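Local coordinates for protein sphingomyelinase C (Streptomyces griseocarneus, PDB 7CNE) that belongs to the endonuclease/exonuclease/phosphatase family, whose members share a DNase I-like fold of two beta-sheets packed face to face between helices, at residues 43-49 against 67-71; 57-61 against 77-81; 96-100 against 127-131; 121-125 against 152-158; 216-222 against 259-265. One frame throughout, in Å; residues are numbered along the deposited sequence. Where two conformers were deposited one is given.

Contact 1. Residues 43-49 against 67-71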
# COMPACT_ATOMS: atom_id res chain seq x y z
N PHE A 43 -5.68 -12.68 1.88
CA PHE A 43 -4.62 -12.47 2.87
C PHE A 43 -3.73 -13.69 3.04
O PHE A 43 -2.59 -13.55 3.50
CB PHE A 43 -5.24 -12.09 4.23
CG PHE A 43 -4.29 -11.34 5.13
CD1 PHE A 43 -4.11 -9.97 4.98
CD2 PHE A 43 -3.59 -12.00 6.13
CE1 PHE A 43 -3.25 -9.27 5.82
CE2 PHE A 43 -2.72 -11.32 6.97
CZ PHE A 43 -2.54 -9.94 6.81
N GLN A 44 -4.22 -14.88 2.69
CA GLN A 44 -3.48 -16.12 2.92
C GLN A 44 -2.58 -16.45 1.75
O GLN A 44 -2.89 -16.14 0.60
CB GLN A 44 -4.42 -17.31 3.16
CG GLN A 44 -5.73 -16.95 3.83
CD GLN A 44 -5.52 -16.35 5.22
OE1 GLN A 44 -4.58 -16.73 5.92
NE2 GLN A 44 -6.38 -15.41 5.60
N GLY A 45 -1.45 -17.09 2.06
CA GLY A 45 -0.65 -17.72 1.03
C GLY A 45 0.30 -16.79 0.31
O GLY A 45 0.83 -17.16 -0.74
N ASN A 46 0.53 -15.60 0.84
CA ASN A 46 1.48 -14.69 0.22
C ASN A 46 2.86 -14.84 0.84
O ASN A 46 3.02 -15.41 1.92
CB ASN A 46 0.99 -13.25 0.34
CG ASN A 46 -0.39 -13.07 -0.25
OD1 ASN A 46 -0.57 -13.24 -1.46
ND2 ASN A 46 -1.37 -12.77 0.59
N ASP A 47 3.86 -14.28 0.16
CA ASP A 47 5.18 -14.14 0.74
C ASP A 47 5.38 -12.79 1.42
O ASP A 47 6.06 -12.70 2.45
CB ASP A 47 6.23 -14.33 -0.35
CG ASP A 47 6.25 -15.74 -0.86
OD1 ASP A 47 6.69 -16.60 -0.08
OD2 ASP A 47 5.81 -15.99 -2.00
N VAL A 48 4.82 -11.73 0.85
CA VAL A 48 4.94 -10.37 1.37
C VAL A 48 3.57 -9.73 1.30
O VAL A 48 2.83 -9.95 0.33
CB VAL A 48 5.98 -9.54 0.57
CG1 VAL A 48 6.12 -8.13 1.14
CG2 VAL A 48 7.34 -10.26 0.54
N VAL A 49 3.22 -8.97 2.34
CA VAL A 49 1.98 -8.20 2.39
C VAL A 49 2.34 -6.75 2.69
O VAL A 49 3.08 -6.47 3.65
CB VAL A 49 0.99 -8.74 3.45
CG1 VAL A 49 -0.28 -7.86 3.51
CG2 VAL A 49 0.61 -10.20 3.16
N ALA A 67 -1.62 -11.54 12.00
CA ALA A 67 -0.83 -11.97 10.86
C ALA A 67 0.51 -12.60 11.25
O ALA A 67 1.18 -13.15 10.37
CB ALA A 67 -0.57 -10.78 9.93
N ALA A 68 0.90 -12.55 12.53
CA ALA A 68 2.29 -12.85 12.88
C ALA A 68 2.64 -14.32 12.66
O ALA A 68 3.80 -14.64 12.39
CB ALA A 68 2.57 -12.48 14.34
N ASP A 69 1.66 -15.22 12.78
CA ASP A 69 1.93 -16.64 12.54
C ASP A 69 2.35 -16.89 11.09
O ASP A 69 3.34 -17.59 10.82
CB ASP A 69 0.70 -17.47 12.92
CG ASP A 69 -0.56 -17.12 12.09
OD1 ASP A 69 -0.68 -15.97 11.58
OD2 ASP A 69 -1.44 -18.00 11.95
N ARG A 70 1.62 -16.31 10.13
CA ARG A 70 1.93 -16.48 8.72
C ARG A 70 2.99 -15.51 8.21
O ARG A 70 3.73 -15.84 7.28
CB ARG A 70 0.65 -16.33 7.88
CG ARG A 70 -0.51 -17.28 8.28
CD ARG A 70 -1.89 -16.65 7.98
NE ARG A 70 -2.34 -15.78 9.08
CZ ARG A 70 -3.55 -15.21 9.16
NH1 ARG A 70 -4.46 -15.40 8.22
NH2 ARG A 70 -3.84 -14.44 10.21
N TYR A 71 3.07 -14.31 8.79
CA TYR A 71 4.03 -13.28 8.36
C TYR A 71 4.77 -12.77 9.59
O TYR A 71 4.46 -11.69 10.11
CB TYR A 71 3.31 -12.13 7.64
CG TYR A 71 2.43 -12.64 6.53
CD1 TYR A 71 2.98 -13.09 5.34
CD2 TYR A 71 1.05 -12.72 6.68
CE1 TYR A 71 2.18 -13.57 4.32
CE2 TYR A 71 0.24 -13.20 5.66
CZ TYR A 71 0.82 -13.62 4.48
OH TYR A 71 0.04 -14.09 3.45

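Contact 2. Residues 57-61 against 77-81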
# COMPACT_ATOMS: atom_id res chain seq x y z
N ASN A 57 -4.16 2.88 15.56
CA ASN A 57 -3.05 2.16 16.19
C ASN A 57 -3.48 0.80 16.71
O ASN A 57 -2.76 -0.19 16.54
CB ASN A 57 -2.45 3.01 17.32
CG ASN A 57 -1.57 4.13 16.81
OD1 ASN A 57 -1.75 4.62 15.70
ND2 ASN A 57 -0.63 4.55 17.64
N ALA A 58 -4.65 0.73 17.35
CA ALA A 58 -5.08 -0.53 17.96
C ALA A 58 -5.48 -1.55 16.90
O ALA A 58 -5.06 -2.71 16.95
CB ALA A 58 -6.22 -0.28 18.95
N ALA A 59 -6.30 -1.14 15.93
CA ALA A 59 -6.71 -2.10 14.91
C ALA A 59 -5.53 -2.56 14.06
O ALA A 59 -5.42 -3.74 13.70
CB ALA A 59 -7.81 -1.51 14.02
N ALA A 60 -4.62 -1.63 13.73
CA ALA A 60 -3.41 -2.02 13.02
C ALA A 60 -2.55 -2.97 13.86
O ALA A 60 -2.04 -3.96 13.34
CB ALA A 60 -2.61 -0.77 12.63
N ASP A 61 -2.39 -2.68 15.15
CA ASP A 61 -1.64 -3.60 16.02
C ASP A 61 -2.29 -4.98 16.05
O ASP A 61 -1.59 -6.00 16.04
CB ASP A 61 -1.56 -3.04 17.44
CG ASP A 61 -0.59 -1.89 17.58
OD1 ASP A 61 0.10 -1.51 16.60
OD2 ASP A 61 -0.52 -1.35 18.71
N VAL A 77 4.36 0.63 11.56
CA VAL A 77 3.63 1.48 10.65
C VAL A 77 4.47 2.72 10.36
O VAL A 77 4.95 3.38 11.29
CB VAL A 77 2.26 1.86 11.23
CG1 VAL A 77 1.52 2.80 10.27
CG2 VAL A 77 1.43 0.61 11.51
N VAL A 78 4.68 3.02 9.08
CA VAL A 78 5.52 4.15 8.69
C VAL A 78 5.01 5.43 9.32
O VAL A 78 3.80 5.72 9.27
CB VAL A 78 5.56 4.29 7.16
CG1 VAL A 78 6.07 5.68 6.76
CG2 VAL A 78 6.41 3.18 6.53
N GLY A 79 5.91 6.19 9.93
CA GLY A 79 5.60 7.52 10.40
C GLY A 79 5.08 7.62 11.82
O GLY A 79 4.80 8.73 12.27
N ARG A 80 4.91 6.49 12.53
CA ARG A 80 4.51 6.55 13.94
C ARG A 80 5.61 7.16 14.81
O ARG A 80 5.36 8.07 15.60
CB ARG A 80 4.15 5.16 14.46
CG ARG A 80 2.68 4.90 14.59
CD ARG A 80 2.43 3.68 15.45
NE ARG A 80 1.33 2.89 14.92
CZ ARG A 80 0.87 1.77 15.47
NH1 ARG A 80 1.42 1.31 16.60
NH2 ARG A 80 -0.13 1.12 14.91
N SER A 81 6.83 6.64 14.68
CA SER A 81 7.97 7.15 15.44
C SER A 81 9.25 6.65 14.78
O SER A 81 9.21 5.94 13.78
CB SER A 81 7.89 6.72 16.90
OG SER A 81 8.17 5.34 17.03

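Contact 3. Residues 96-100 against 127-131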
# COMPACT_ATOMS: atom_id res chain seq x y z
N THR A 96 3.67 15.64 14.38
CA THR A 96 2.42 15.39 13.68
C THR A 96 1.78 14.10 14.20
O THR A 96 2.48 13.11 14.39
CB THR A 96 2.65 15.35 12.17
OG1 THR A 96 1.40 15.56 11.50
CG2 THR A 96 3.27 14.03 11.70
N PRO A 97 0.48 14.11 14.50
CA PRO A 97 -0.14 12.93 15.12
C PRO A 97 -0.46 11.81 14.13
O PRO A 97 -0.57 10.66 14.54
CB PRO A 97 -1.44 13.48 15.74
CG PRO A 97 -1.43 14.96 15.47
CD PRO A 97 -0.46 15.23 14.38
N GLU A 98 -0.63 12.13 12.85
CA GLU A 98 -1.05 11.13 11.87
C GLU A 98 0.17 10.45 11.25
O GLU A 98 1.05 11.13 10.71
CB GLU A 98 -1.91 11.76 10.77
CG GLU A 98 -3.39 11.91 11.10
CD GLU A 98 -3.99 13.22 10.59
OE1 GLU A 98 -5.22 13.26 10.39
OE2 GLU A 98 -3.26 14.23 10.42
N ASP A 99 0.21 9.12 11.31
CA ASP A 99 1.29 8.38 10.67
C ASP A 99 0.93 8.13 9.20
O ASP A 99 -0.13 8.53 8.71
CB ASP A 99 1.60 7.09 11.42
CG ASP A 99 0.43 6.10 11.45
OD1 ASP A 99 -0.16 5.80 10.39
OD2 ASP A 99 0.15 5.55 12.54
N GLY A 100 1.85 7.48 8.47
CA GLY A 100 1.65 7.22 7.05
C GLY A 100 0.83 5.99 6.72
O GLY A 100 0.52 5.77 5.54
N TRP A 127 0.42 17.15 5.78
CA TRP A 127 0.43 17.35 7.22
C TRP A 127 0.66 16.07 8.00
O TRP A 127 0.81 16.12 9.22
CB TRP A 127 -0.89 18.02 7.64
CG TRP A 127 -1.03 19.32 6.90
CD1 TRP A 127 -1.86 19.59 5.86
CD2 TRP A 127 -0.22 20.48 7.09
NE1 TRP A 127 -1.64 20.87 5.40
CE2 TRP A 127 -0.64 21.44 6.15
CE3 TRP A 127 0.80 20.81 7.98
CZ2 TRP A 127 -0.08 22.71 6.08
CZ3 TRP A 127 1.36 22.08 7.91
CH2 TRP A 127 0.92 23.01 6.96
N SER A 128 0.74 14.93 7.32
CA SER A 128 0.95 13.66 8.00
C SER A 128 2.27 13.05 7.54
O SER A 128 2.90 13.52 6.60
CB SER A 128 -0.24 12.72 7.75
OG SER A 128 -0.28 12.28 6.41
N ASN A 129 2.70 12.00 8.24
CA ASN A 129 4.00 11.38 7.95
C ASN A 129 3.88 10.32 6.86
O ASN A 129 4.33 9.18 7.02
CB ASN A 129 4.60 10.80 9.22
CG ASN A 129 5.49 11.78 9.97
OD1 ASN A 129 5.98 12.77 9.40
ND2 ASN A 129 5.69 11.52 11.26
N LYS A 130 3.25 10.69 5.74
CA LYS A 130 3.16 9.79 4.60
C LYS A 130 4.56 9.54 4.03
O LYS A 130 5.40 10.44 4.00
CB LYS A 130 2.24 10.38 3.52
CG LYS A 130 0.74 10.21 3.80
CD LYS A 130 0.34 8.75 3.62
CE LYS A 130 -1.09 8.50 4.07
NZ LYS A 130 -2.08 8.80 3.00
N GLY A 131 4.81 8.30 3.61
CA GLY A 131 6.14 7.96 3.15
C GLY A 131 6.23 6.55 2.64
O GLY A 131 5.23 5.99 2.18
O HOH W 1 -2.00 9.88 7.31
O HOH W 2 3.31 5.95 4.53

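Contact 4. Residues 121-125 against 152-158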
# COMPACT_ATOMS: atom_id res chain seq x y z
N ALA A 121 4.42 16.71 -0.94
CA ALA A 121 3.03 16.31 -0.73
C ALA A 121 2.18 17.56 -0.64
O ALA A 121 2.69 18.65 -0.36
CB ALA A 121 2.87 15.45 0.53
N CYS A 122 0.87 17.40 -0.86
CA CYS A 122 -0.07 18.51 -0.83
C CYS A 122 -1.35 18.09 -0.14
O CYS A 122 -1.60 16.90 0.10
CB CYS A 122 -0.37 19.04 -2.24
SG CYS A 122 -1.09 17.84 -3.41
N GLY A 123 -2.18 19.09 0.18
CA GLY A 123 -3.44 18.83 0.85
C GLY A 123 -3.20 18.13 2.17
O GLY A 123 -2.25 18.42 2.89
N ALA A 124 -4.07 17.16 2.47
CA ALA A 124 -4.01 16.45 3.75
C ALA A 124 -2.73 15.63 3.88
O ALA A 124 -2.22 15.47 5.00
CB ALA A 124 -5.22 15.54 3.91
N ASP A 125 -2.22 15.09 2.77
CA ASP A 125 -1.04 14.23 2.84
C ASP A 125 0.17 14.97 3.41
O ASP A 125 1.02 14.36 4.07
CB ASP A 125 -0.71 13.70 1.44
CG ASP A 125 -1.85 12.92 0.81
OD1 ASP A 125 -3.02 13.40 0.86
OD2 ASP A 125 -1.56 11.85 0.24
N GLN A 152 0.70 10.12 -2.96
CA GLN A 152 -0.16 11.29 -2.78
C GLN A 152 -1.57 11.07 -3.33
O GLN A 152 -1.75 10.68 -4.48
CB GLN A 152 0.49 12.49 -3.47
CG GLN A 152 -0.42 13.73 -3.59
CD GLN A 152 -0.61 14.41 -2.26
OE1 GLN A 152 0.36 14.67 -1.56
NE2 GLN A 152 -1.86 14.70 -1.90
N SER A 153 -2.58 11.36 -2.51
CA SER A 153 -3.96 11.24 -2.95
C SER A 153 -4.39 12.49 -3.72
O SER A 153 -3.77 13.56 -3.62
CB SER A 153 -4.90 11.01 -1.76
OG SER A 153 -4.91 12.14 -0.91
N THR A 154 -5.45 12.35 -4.50
CA THR A 154 -6.00 13.48 -5.26
C THR A 154 -6.95 14.24 -4.35
O THR A 154 -8.17 14.08 -4.37
CB THR A 154 -6.66 12.98 -6.54
OG1 THR A 154 -5.66 12.32 -7.34
CG2 THR A 154 -7.24 14.14 -7.36
N ASP A 155 -6.36 15.11 -3.53
CA ASP A 155 -7.00 15.66 -2.34
C ASP A 155 -7.56 17.06 -2.58
O ASP A 155 -7.06 17.83 -3.39
CB ASP A 155 -6.00 15.73 -1.17
CG ASP A 155 -6.65 16.23 0.10
OD1 ASP A 155 -7.45 15.47 0.67
OD2 ASP A 155 -6.38 17.39 0.51
N SER A 156 -8.61 17.36 -1.81
CA SER A 156 -9.31 18.64 -1.89
C SER A 156 -8.38 19.82 -1.65
O SER A 156 -8.56 20.90 -2.24
CB SER A 156 -10.44 18.66 -0.86
OG SER A 156 -11.52 19.46 -1.30
N GLY A 157 -7.39 19.66 -0.77
CA GLY A 157 -6.45 20.70 -0.42
C GLY A 157 -5.33 20.91 -1.40
O GLY A 157 -4.54 21.85 -1.24
N CYS A 158 -5.23 20.07 -2.42
CA CYS A 158 -4.24 20.26 -3.47
C CYS A 158 -4.81 21.19 -4.54
O CYS A 158 -5.99 21.12 -4.87
CB CYS A 158 -3.86 18.92 -4.11
SG CYS A 158 -3.09 17.73 -2.96

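Contact 5. Residues 216-222 against 259-265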
# COMPACT_ATOMS: atom_id res chain seq x y z
N ALA A 216 4.03 -4.66 -15.40
CA ALA A 216 3.75 -6.08 -15.30
C ALA A 216 3.53 -6.64 -16.70
O ALA A 216 3.08 -5.93 -17.60
CB ALA A 216 2.52 -6.33 -14.42
N ASP A 217 3.88 -7.91 -16.89
CA ASP A 217 3.58 -8.55 -18.16
C ASP A 217 2.08 -8.66 -18.39
O ASP A 217 1.63 -8.67 -19.54
CB ASP A 217 4.26 -9.92 -18.22
CG ASP A 217 5.78 -9.81 -18.19
OD1 ASP A 217 6.34 -9.20 -19.12
OD2 ASP A 217 6.40 -10.30 -17.22
N SER A 218 1.29 -8.73 -17.32
CA SER A 218 -0.15 -8.70 -17.46
C SER A 218 -0.77 -8.14 -16.19
O SER A 218 -0.25 -8.36 -15.09
CB SER A 218 -0.74 -10.09 -17.78
OG SER A 218 -0.48 -11.03 -16.76
N ARG A 219 -1.84 -7.39 -16.37
CA ARG A 219 -2.67 -6.92 -15.27
C ARG A 219 -4.04 -7.56 -15.46
O ARG A 219 -4.75 -7.24 -16.42
CB ARG A 219 -2.74 -5.39 -15.23
CG ARG A 219 -3.39 -4.86 -13.93
CD ARG A 219 -3.32 -3.32 -13.81
NE ARG A 219 -4.08 -2.88 -12.64
CZ ARG A 219 -3.59 -2.83 -11.40
NH1 ARG A 219 -2.32 -3.16 -11.16
NH2 ARG A 219 -4.37 -2.43 -10.40
N ALA A 220 -4.40 -8.44 -14.54
CA ALA A 220 -5.50 -9.38 -14.71
C ALA A 220 -6.58 -9.13 -13.66
O ALA A 220 -6.43 -8.30 -12.76
CB ALA A 220 -4.97 -10.82 -14.63
N GLY A 221 -7.67 -9.89 -13.78
CA GLY A 221 -8.73 -9.80 -12.80
C GLY A 221 -9.63 -8.60 -13.05
O GLY A 221 -9.80 -8.14 -14.18
N HIS A 222 -10.22 -8.09 -11.97
CA HIS A 222 -11.18 -7.01 -12.09
C HIS A 222 -10.50 -5.76 -12.65
O HIS A 222 -9.33 -5.50 -12.34
CB HIS A 222 -11.81 -6.73 -10.72
CG HIS A 222 -13.02 -5.84 -10.79
ND1 HIS A 222 -14.21 -6.24 -11.34
CD2 HIS A 222 -13.21 -4.57 -10.35
CE1 HIS A 222 -15.09 -5.26 -11.25
NE2 HIS A 222 -14.51 -4.23 -10.66
N ALA A 259 9.82 -13.98 -15.03
CA ALA A 259 9.09 -13.78 -16.27
C ALA A 259 7.59 -13.94 -16.02
O ALA A 259 7.15 -14.62 -15.10
CB ALA A 259 9.56 -14.77 -17.34
N GLY A 260 6.80 -13.28 -16.87
CA GLY A 260 5.36 -13.40 -16.75
C GLY A 260 4.83 -12.84 -15.45
O GLY A 260 3.92 -13.43 -14.84
N TRP A 261 5.38 -11.71 -15.00
CA TRP A 261 4.93 -11.09 -13.76
C TRP A 261 3.54 -10.51 -13.94
O TRP A 261 3.27 -9.77 -14.89
CB TRP A 261 5.92 -10.00 -13.36
CG TRP A 261 5.62 -9.37 -12.05
CD1 TRP A 261 5.10 -8.12 -11.83
CD2 TRP A 261 5.85 -9.95 -10.76
NE1 TRP A 261 4.99 -7.89 -10.47
CE2 TRP A 261 5.44 -9.00 -9.79
CE3 TRP A 261 6.35 -11.18 -10.32
CZ2 TRP A 261 5.52 -9.24 -8.43
CZ3 TRP A 261 6.43 -11.42 -8.97
CH2 TRP A 261 6.01 -10.46 -8.03
N ARG A 262 2.65 -10.83 -13.00
CA ARG A 262 1.25 -10.43 -13.08
C ARG A 262 0.85 -9.62 -11.84
O ARG A 262 1.37 -9.84 -10.75
CB ARG A 262 0.35 -11.68 -13.22
CG ARG A 262 -1.16 -11.42 -13.18
CD ARG A 262 -1.94 -12.69 -13.58
NE ARG A 262 -1.78 -12.97 -15.00
CZ ARG A 262 -2.52 -13.85 -15.68
NH1 ARG A 262 -3.45 -14.57 -15.07
NH2 ARG A 262 -2.30 -14.02 -16.98
N ASN A 263 -0.05 -8.65 -12.04
CA ASN A 263 -0.85 -8.05 -10.96
C ASN A 263 -2.29 -8.47 -11.20
O ASN A 263 -2.85 -8.17 -12.26
CB ASN A 263 -0.77 -6.52 -10.95
CG ASN A 263 0.57 -5.96 -10.45
OD1 ASN A 263 0.68 -4.74 -10.25
ND2 ASN A 263 1.58 -6.81 -10.28
N THR A 264 -2.91 -9.14 -10.22
CA THR A 264 -4.31 -9.53 -10.33
C THR A 264 -5.15 -8.76 -9.32
O THR A 264 -4.88 -8.81 -8.11
CB THR A 264 -4.48 -11.04 -10.11
OG1 THR A 264 -3.67 -11.74 -11.06
CG2 THR A 264 -5.94 -11.44 -10.31
N VAL A 265 -6.14 -8.02 -9.81
CA VAL A 265 -7.10 -7.34 -8.95
C VAL A 265 -8.17 -8.35 -8.55
O VAL A 265 -8.85 -8.91 -9.42
CB VAL A 265 -7.71 -6.12 -9.65
CG1 VAL A 265 -8.59 -5.32 -8.67
CG2 VAL A 265 -6.61 -5.24 -10.27
O HOH W 3 1.76 -12.57 -17.04
O HOH W 4 0.00 -3.73 -12.96

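Contact 1. Residues 43-49 against 67-71
Tyr71 pushes its hydroxyl into the bend between Phe43 and Asn46, where the contact is tightest. Tyr71 OH donates to Phe43 O at 2.7 Å and accepts from Asn46 N at 3.1 Å, so two bonds grip the buried phenol oxygen and fix how deep the ring sits. Val49 CG2 lies over one face of that ring, 3.9 Å from the centroid, in a CH-pi contact. The edge of Tyr71 is turned toward the face of Phe43, an offset edge-to-face pair with planes at 89°. Phe43, its CG anti to the backbone N (chi1 -157°), reaches on to Ala67, whose CB meets the ring edge 3.7 Å from CE2. Leu105 of strand 103-106 touches Phe43, Ala67 and Tyr71. The other side, where Gln44 and Arg70 are partly exposed, is held by a polar pair rather than by packing. Arg70 NH1 donates to an in-plane lone pair of Gln44 OE1 at 2.7 Å, amide and guanidinium nearly coplanar; NH1 also bonds Ala38 O, and NH2 Ala66 O. The loop after helix 57-66 thus packs on the bend into strand 48-54 and on Val49, closing a strand-helix-strand connection near edge strand 73-74 of the DNase I-like sandwich.

Contact 2. Residues 57-61 against 77-81
Asp61 OD1 takes both terminal nitrogens of Arg80, NH1 and NH2, each 3.1 Å away, in an end-on salt bridge made to a single oxygen. The two donors arrive differently: NH1 comes on the syn side of the carboxylate, close to its plane, whereas NH2 stands above it. Both bonds stay near the guanidinium plane, 48° from the carboxylate plane. The Asn57 amide stacks flat over the guanidinium, its CG 3.6 Å from Arg80 CZ and the two planes only 11° apart. At the guanidinium edge Ala60 CB lies 3.9 Å from Arg80 NH2, and a weak, long bond runs from NH2 to Asn57 O at 3.4 Å. A bend at chi3 (-141°) brings the end of the arginine to the first turn of helix 57-66. Ala60 CB and Val77 CG2 make a loose apolar contact at 4.4 Å. Val77 opens the type II turn ending at Arg80, and Gln115 OE1 holds Gly79 N. Arg80 NE also has a long, weak ion pair with Asp99 OD2. One arginine thus ties turn to helix by charge and stacking; Asp61 and Asn57 are both exposed, so solvent probably weakens the ion pair and the amide may share the hold.

Contact 3. Residues 96-100 against 127-131
The backbones of Glu98 and Asn129 run side by side, the segments' end-to-end directions 30° apart, and one bond joins them, Asn129 N to Glu98 O at 3.1 Å with an N-H...O angle of 170°. The chains close up where Gly100 meets Lys130: with no side chain on Gly100, its CA comes to 3.3 Å from Asn129 O. Asn129 is the centre of an inverse gamma turn, which swings the chain past Gly100 toward strand 131-139. Among the side chains, Thr96 CG2 packs alongside the Asn129 amide, 3.5 Å from ND2. That amide nitrogen is held by Ser93 O and Gly79 O, so the methyl lies against a group already fixed in rotation. Glu98 CB and Ser128 CB touch at 3.6 Å, while the CD and CE methylenes of Lys130 pass across the Gly100 carbonyl, CE 3.5 Å from Gly100 O. Two waters bridge the segments. One donates to Asp99 O at 2.7 Å and also bonds Ser128 OG, which sits between its backbone N and carbonyl carbon (chi1 70°); the other accepts from Gly131 N at 2.9 Å and bonds Gly100 O weakly. A bound 4-(2-hydroxyethyl)-1-piperazine ethanesulfonic acid lies beside Trp127. With few direct polar links, and two waters each linking a carbonyl of 96-100 to a polar group of 127-131, the chemistry is that of irregular loops fitted together.

Contact 4. Residues 121-125 against 152-158
Ala121 lies with its CA and CB against Gln152 OE1, the amide oxygen that accepts from the next residue, Cys122 N, at 2.9 Å, the donor standing above the amide plane. Cys122 O receives Gln152 NE2 at 3.0 Å, so one glutamine side chain bonds both backbone polar groups of the cysteine. A turn at chi2 (73°) brings the amide there, and its second N-H goes to Ser153 O at 2.8 Å, in plane and on a lone pair, which fixes its rotation. Cys122 SG is joined to Cys158 SG at 2.1 Å, a disulfide with chi3 of 94°. Gly123 has a positive phi and passes close to Asp155 and Gly157. Ala124 N then donates to Asp155 OD2 at 3.0 Å, from above the carboxylate plane; Gly157 N reaches the same oxygen at 2.8 Å from the opposite face of the carboxylate, within an Asx turn. Asp125 ends the walk with a two-oxygen grip on Ser153: OD1 accepts from OG at 2.9 Å on its syn lone pair, and OD2 accepts from Ser153 N at 3.0 Å from above the carboxylate plane. Asp125 O also bonds a bound 4-(2-hydroxyethyl)-1-piperazine ethanesulfonic acid. Neither loop has regular structure, so the two are joined by a disulfide and by side-chain groups that satisfy backbone N-H and C=O groups.

Contact 5. Residues 216-222 against 259-265
A parallel strand pair forms one border of a DNase I-like sandwich sheet: strand 218-221, outermost in its sheet, lies along 261-265, axes 4.5 Å apart at closest approach. Ser218, Ala220 and His222 alternate bonds with Trp261, Asn263 and Val265; Ala220 bonds strand 261-265 through both its N, to Asn263 O at 2.8 Å, and its O, to Val265 N at 3.0 Å. Before the strand, Asp217 OD2 uses its anti lone pair to accept Trp261 N at 2.8 Å. On the face carrying Ser218 and Ala220, Arg262 bends at chi3 (-71°) and lays its guanidinium beside both: NE donates to Ser218 OG at 2.9 Å, while Ala220 CB lies over one face. The other face looks toward strand 247-251 of the second sheet. There Arg219, extended from CG to NE, forms a salt bridge with Asp245, and Asn263 OD1 accepts from Val249 N. Val265 CG2 covers a face of the Arg219 guanidinium, 3.6 Å from NH2. Arg219 and Asn263 cross with their flat groups 69° apart, and a water joins them: it accepts from Arg219 NH1 and donates to Asn263 OD1, 3.0 Å from each.

From the N terminus, contact 1 opens at 43-49 and closes at 67-71, after contact 2 has opened at 57-61; contact 2 closes at 77-81, so the two cross around helix 57-66. Contact 3 follows in series but touches contact 2, through Val78 O and Gly100 N. Contacts 3 and 4 also cross: 121-125 and 127-131 belong to one loop before strand 131-139, facing 152-158 and 96-100 respectively. Contacts 3 and 4 join connecting loops, and contact 2 joins a loop to helix 57-66. Contact 5 closes a loop of 36 residues in the sheet that contact 1 also reaches, across the chain's centre from contacts 2 and 3, about 31 Å from contact 3 between centres.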